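Local coordinates for Aac(6')-Ih protein (Acinetobacter baumannii, PDB 4E8O) that probably transfers the acetyl group of acetyl coenzyme A to the 6'-amino group of aminoglycoside antibiotics, a reaction that underlies resistance, at residues L36-L41 with I76-A81. Numbering follows the deposited sequence.
Sequences LALRCL and IAMLEA
Leu38 and Arg39 of helical segment 36-41 meet strand segment 76-81 where the two axes come within 8.5 Å. The segments run at 75° to each other, and the nearest CA atoms, those of Leu38 and Met78, are 6.9 Å apart. Leu38 lays its CD1 methyl on the strand backbone, 3.5 Å from Ala77 N. Its CB also packs on Met78 CG at 3.9 Å. The Met78 chain, bent at chi3, sets SD against the helix backbone, 3.7 Å from Arg39 CA. Beside this apolar patch, Arg39 and Glu80 form a buried bidentate salt bridge. Arg39 grips side-on: NE donates to Glu80 OE2 at 2.6 Å, and NH2 donates to Glu80 OE1 at 3.0 Å. Both bonds are nearly straight and use the syn lone pairs. Guanidinium and carboxylate are almost coplanar, only 2° apart. With CG anti to the backbone N (chi1 -154°) and the chain extended from CG to NE, Arg39 brings its guanidinium edge to Glu80. The two bonds would hold both flat groups against rotation and probably stabilise their opposite charges. Trp35 NE1 adds a second hydrogen bond to Glu80 OE2, while Arg39 NH1 makes a salt bridge with Glu53 and a hydrogen bond with His50, both on helix 47-57. The contact packs helix 32-42 across a central strand of the GNAT-fold sheet. Strand 75-84 lies between strands 63-69 and 96-104, and its Ala77, Leu79 and Ala81 side chains pack on helix 113-127 across the sheet from helix 32-42.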
loop_
_atom_site.group_PDB
_atom_site.type_symbol
_atom_site.label_atom_id
_atom_site.label_comp_id
_atom_site.label_asym_id
_atom_site.label_seq_id
_atom_site.Cartn_x
_atom_site.Cartn_y
_atom_site.Cartn_z
ATOM N N LEU B 36 -21.725 5.874 -11.462
ATOM C CA LEU B 36 -21.612 7.055 -10.604
ATOM C C LEU B 36 -22.605 7.015 -9.447
ATOM O O LEU B 36 -22.246 7.305 -8.303
ATOM C CB LEU B 36 -21.830 8.329 -11.429
ATOM C CG LEU B 36 -21.850 9.657 -10.668
ATOM C CD1 LEU B 36 -20.499 9.917 -10.050
ATOM C CD2 LEU B 36 -22.250 10.816 -11.569
ATOM N N ALA B 37 -23.847 6.655 -9.753
ATOM C CA ALA B 37 -24.914 6.608 -8.757
ATOM C C ALA B 37 -24.593 5.695 -7.572
ATOM O O ALA B 37 -24.931 6.015 -6.433
ATOM C CB ALA B 37 -26.227 6.196 -9.413
ATOM N N LEU B 38 -23.959 4.558 -7.846
ATOM C CA LEU B 38 -23.545 3.637 -6.791
ATOM C C LEU B 38 -22.223 4.066 -6.165
ATOM O O LEU B 38 -22.035 3.943 -4.954
ATOM C CB LEU B 38 -23.430 2.210 -7.333
ATOM C CG LEU B 38 -24.737 1.567 -7.792
ATOM C CD1 LEU B 38 -24.496 0.164 -8.306
ATOM C CD2 LEU B 38 -25.723 1.542 -6.646
ATOM N N ARG B 39 -21.314 4.570 -6.998
ATOM C CA ARG B 39 -19.999 5.009 -6.545
ATOM C C ARG B 39 -20.105 6.141 -5.533
ATOM O O ARG B 39 -19.296 6.228 -4.608
ATOM C CB ARG B 39 -19.153 5.468 -7.739
ATOM C CG ARG B 39 -17.655 5.349 -7.536
ATOM C CD ARG B 39 -16.904 5.647 -8.827
ATOM N NE ARG B 39 -15.530 5.158 -8.784
ATOM C CZ ARG B 39 -14.460 5.934 -8.645
ATOM N NH1 ARG B 39 -14.594 7.249 -8.541
ATOM N NH2 ARG B 39 -13.249 5.392 -8.613
ATOM N N CYS B 40 -21.099 7.008 -5.704
ATOM C CA CYS B 40 -21.266 8.144 -4.797
ATOM C C CYS B 40 -21.837 7.718 -3.446
ATOM O O CYS B 40 -21.706 8.439 -2.455
ATOM C CB CYS B 40 -22.134 9.236 -5.433
ATOM S SG CYS B 40 -23.919 8.922 -5.402
ATOM N N LEU B 41 -22.467 6.546 -3.410
ATOM C CA LEU B 41 -22.952 5.985 -2.152
ATOM C C LEU B 41 -21.778 5.394 -1.383
ATOM O O LEU B 41 -21.695 5.517 -0.159
ATOM C CB LEU B 41 -23.997 4.902 -2.407
ATOM C CG LEU B 41 -25.199 5.245 -3.282
ATOM C CD1 LEU B 41 -26.155 4.082 -3.297
ATOM C CD2 LEU B 41 -25.903 6.493 -2.795
ATOM N N ILE B 76 -27.487 -2.538 -9.133
ATOM C CA ILE B 76 -27.664 -2.750 -7.698
ATOM C C ILE B 76 -26.365 -3.023 -6.943
ATOM O O ILE B 76 -26.366 -3.095 -5.713
ATOM C CB ILE B 76 -28.722 -3.856 -7.394
ATOM C CG1 ILE B 76 -28.412 -5.160 -8.143
ATOM C CG2 ILE B 76 -30.119 -3.369 -7.744
ATOM C CD1 ILE B 76 -27.436 -6.089 -7.427
ATOM N N ALA B 77 -25.264 -3.178 -7.678
ATOM C CA ALA B 77 -23.959 -3.430 -7.069
ATOM C C ALA B 77 -22.812 -3.048 -7.999
ATOM O O ALA B 77 -22.968 -3.061 -9.222
ATOM C CB ALA B 77 -23.833 -4.890 -6.656
ATOM N N MET B 78 -21.661 -2.718 -7.415
ATOM C CA MET B 78 -20.460 -2.391 -8.183
ATOM C C MET B 78 -19.216 -2.897 -7.470
ATOM O O MET B 78 -19.217 -3.055 -6.250
ATOM C CB MET B 78 -20.330 -0.879 -8.377
ATOM C CG MET B 78 -20.331 -0.091 -7.077
ATOM S SD MET B 78 -19.405 1.460 -7.165
ATOM C CE MET B 78 -17.754 0.879 -6.789
ATOM N N LEU B 79 -18.157 -3.138 -8.239
ATOM C CA LEU B 79 -16.862 -3.515 -7.690
ATOM C C LEU B 79 -15.767 -2.838 -8.505
ATOM O O LEU B 79 -15.895 -2.679 -9.725
ATOM C CB LEU B 79 -16.677 -5.036 -7.740
ATOM C CG LEU B 79 -15.331 -5.610 -7.281
ATOM C CD1 LEU B 79 -15.515 -6.990 -6.685
ATOM C CD2 LEU B 79 -14.342 -5.681 -8.431
ATOM N N GLU B 80 -14.691 -2.446 -7.835
ATOM C CA GLU B 80 -13.508 -1.959 -8.525
ATOM C C GLU B 80 -12.298 -2.705 -7.982
ATOM O O GLU B 80 -12.188 -2.927 -6.778
ATOM C CB GLU B 80 -13.357 -0.439 -8.346
ATOM C CG GLU B 80 -14.568 0.349 -8.846
ATOM C CD GLU B 80 -14.402 1.856 -8.747
ATOM O OE1 GLU B 80 -13.251 2.345 -8.655
ATOM O OE2 GLU B 80 -15.436 2.562 -8.771
ATOM N N ALA B 81 -11.390 -3.103 -8.863
ATOM C CA ALA B 81 -10.198 -3.811 -8.417
ATOM C C ALA B 81 -9.023 -3.392 -9.269
ATOM O O ALA B 81 -9.205 -2.818 -10.346
ATOM C CB ALA B 81 -10.403 -5.321 -8.486
#